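Local coordinates for putative Outer membrane protein (Helicobacter pylori, PDB 6GW5) that is an outer membrane adhesin, SabA, whose extracellular lectin-like domain probably binds host glycans to attach the bacterium to gastric cells, at residues Asn169-Ala174 against Ala222-Leu227. Residues are numbered along the deposited sequence; the frame is centred on the assembly and turned at random.
Sequences NALNLA and AMIPIL
I224 meets both L171 and A174 in a buried contact near the start of helix 167-183, each of its two branches taking a different partner. With CG1 anti to the carbonyl carbon (chi1 -65°) and the next bond extended (chi2 175°), CD1 reaches the methyl of A174; I224 CD1 and A174 CB lie 3.4 Å apart. The small alanine suits this place because the long isoleucine branch ends directly against its CB and close to its backbone. The other branch, CG2, turns toward L171: I224 CG2 sits 3.5 Å from the carbonyl oxygen L171 O and 4.2 Å from the methyl L171 CD2. A beta-branched residue fits well here, since one side chain covers two successive turns of the facing helix. The two side chains of I224 and L171 run past each other in opposite directions, because each projects from its own helix toward the other.

P225 faces away from the contact. Having no N-H to give to the preceding turn, it kinks the helix at this point, yet the helix continues and L227 N still bonds to M223 O at 3.1 Å. Three residues on from I224, L227 returns to the same face. Leucine suits position 171 because both its terminal methyls reach the base of L227, with L171 CD1 4.1 Å and L171 CD2 4.2 Å from L227 CB; the two leucines cross at about a right angle. L227 is fittingly apolar, buried between L171 and A64, V65 and V68 of helix 60-79. No hydrogen bond links the segments; apolar packing joins them, with axes 9.8 Å apart at an angle of 150°.

The contact joins helix 167-183 to helix 215-240 in the elongated helical adhesin domain. M223 also packs on helix 60-79, M223 and I226 meet helix 255-283, and A170, L173 and A174 rest on L135 of helix 122-139.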
loop_
_atom_site.group_PDB
_atom_site.type_symbol
_atom_site.label_atom_id
_atom_site.label_comp_id
_atom_site.label_asym_id
_atom_site.label_seq_id
_atom_site.Cartn_x
_atom_site.Cartn_y
_atom_site.Cartn_z
ATOM N N ASN A 169 -1.471 12.064 -16.880
ATOM C CA ASN A 169 -2.495 12.717 -17.666
ATOM C C ASN A 169 -3.895 12.248 -17.272
ATOM O O ASN A 169 -4.711 13.079 -16.804
ATOM C CB ASN A 169 -2.268 12.492 -19.166
ATOM C CG ASN A 169 -3.318 13.178 -20.022
ATOM O OD1 ASN A 169 -3.565 14.403 -19.895
ATOM N ND2 ASN A 169 -3.927 12.412 -20.915
ATOM N N ALA A 170 -4.131 10.934 -17.422
ATOM C CA ALA A 170 -5.380 10.289 -16.992
ATOM C C ALA A 170 -5.754 10.618 -15.549
ATOM O O ALA A 170 -6.890 10.991 -15.262
ATOM C CB ALA A 170 -5.301 8.803 -17.171
ATOM N N LEU A 171 -4.805 10.530 -14.646
ATOM C CA LEU A 171 -5.084 10.915 -13.271
ATOM C C LEU A 171 -5.449 12.397 -13.123
ATOM O O LEU A 171 -6.276 12.742 -12.299
ATOM C CB LEU A 171 -3.913 10.562 -12.372
ATOM C CG LEU A 171 -3.767 9.068 -12.046
ATOM C CD1 LEU A 171 -2.430 8.832 -11.362
ATOM C CD2 LEU A 171 -4.890 8.537 -11.163
ATOM N N ASN A 172 -4.822 13.274 -13.915
ATOM C CA ASN A 172 -5.093 14.706 -13.843
ATOM C C ASN A 172 -6.503 14.965 -14.386
ATOM O O ASN A 172 -7.256 15.768 -13.812
ATOM C CB ASN A 172 -4.024 15.504 -14.608
ATOM C CG ASN A 172 -3.816 16.895 -14.032
ATOM O OD1 ASN A 172 -4.388 17.865 -14.535
ATOM N ND2 ASN A 172 -3.000 17.002 -12.976
ATOM N N LEU A 173 -6.853 14.249 -15.463
ATOM C CA LEU A 173 -8.185 14.333 -16.018
ATOM C C LEU A 173 -9.168 13.950 -14.944
ATOM O O LEU A 173 -10.038 14.729 -14.602
ATOM C CB LEU A 173 -8.341 13.444 -17.264
ATOM C CG LEU A 173 -7.539 13.887 -18.510
ATOM C CD1 LEU A 173 -7.632 12.862 -19.624
ATOM C CD2 LEU A 173 -8.026 15.230 -19.046
ATOM N N ALA A 174 -8.991 12.766 -14.395
ATOM C CA ALA A 174 -9.855 12.274 -13.348
ATOM C C ALA A 174 -9.961 13.246 -12.213
ATOM O O ALA A 174 -11.039 13.450 -11.667
ATOM C CB ALA A 174 -9.342 10.925 -12.827
ATOM N N ALA A 222 -10.707 10.407 -3.324
ATOM C CA ALA A 222 -9.514 10.321 -2.462
ATOM C C ALA A 222 -8.437 9.388 -3.011
ATOM O O ALA A 222 -7.279 9.504 -2.635
ATOM C CB ALA A 222 -9.898 9.888 -1.065
ATOM N N MET A 223 -8.818 8.489 -3.921
ATOM C CA MET A 223 -7.865 7.581 -4.577
ATOM C C MET A 223 -6.868 8.290 -5.461
ATOM O O MET A 223 -5.732 7.833 -5.612
ATOM C CB MET A 223 -8.589 6.574 -5.467
ATOM C CG MET A 223 -9.527 5.666 -4.719
ATOM S SD MET A 223 -10.377 4.520 -5.795
ATOM C CE MET A 223 -11.437 3.727 -4.597
ATOM N N ILE A 224 -7.302 9.383 -6.064
ATOM C CA ILE A 224 -6.526 9.998 -7.120
ATOM C C ILE A 224 -5.230 10.612 -6.603
ATOM O O ILE A 224 -4.177 10.331 -7.163
ATOM C CB ILE A 224 -7.371 10.993 -7.932
ATOM C CG1 ILE A 224 -8.478 10.218 -8.654
ATOM C CG2 ILE A 224 -6.526 11.673 -8.988
ATOM C CD1 ILE A 224 -9.472 11.075 -9.412
ATOM N N PRO A 225 -5.299 11.456 -5.557
ATOM C CA PRO A 225 -4.078 11.994 -5.000
ATOM C C PRO A 225 -3.142 10.934 -4.466
ATOM O O PRO A 225 -1.917 11.091 -4.558
ATOM C CB PRO A 225 -4.550 12.911 -3.865
ATOM C CG PRO A 225 -5.949 12.609 -3.643
ATOM C CD PRO A 225 -6.470 12.103 -4.967
ATOM N N ILE A 226 -3.691 9.856 -3.942
ATOM C CA ILE A 226 -2.829 8.740 -3.501
ATOM C C ILE A 226 -2.017 8.155 -4.652
ATOM O O ILE A 226 -0.821 7.948 -4.532
ATOM C CB ILE A 226 -3.640 7.641 -2.801
ATOM C CG1 ILE A 226 -4.034 8.139 -1.400
ATOM C CG2 ILE A 226 -2.831 6.342 -2.706
ATOM C CD1 ILE A 226 -5.200 7.418 -0.784
ATOM N N LEU A 227 -2.680 7.877 -5.761
ATOM C CA LEU A 227 -1.981 7.295 -6.882
ATOM C C LEU A 227 -1.021 8.267 -7.538
ATOM O O LEU A 227 -0.021 7.840 -8.095
ATOM C CB LEU A 227 -2.967 6.795 -7.902
ATOM C CG LEU A 227 -3.606 5.450 -7.571
ATOM C CD1 LEU A 227 -4.466 5.070 -8.755
ATOM C CD2 LEU A 227 -2.579 4.371 -7.287
#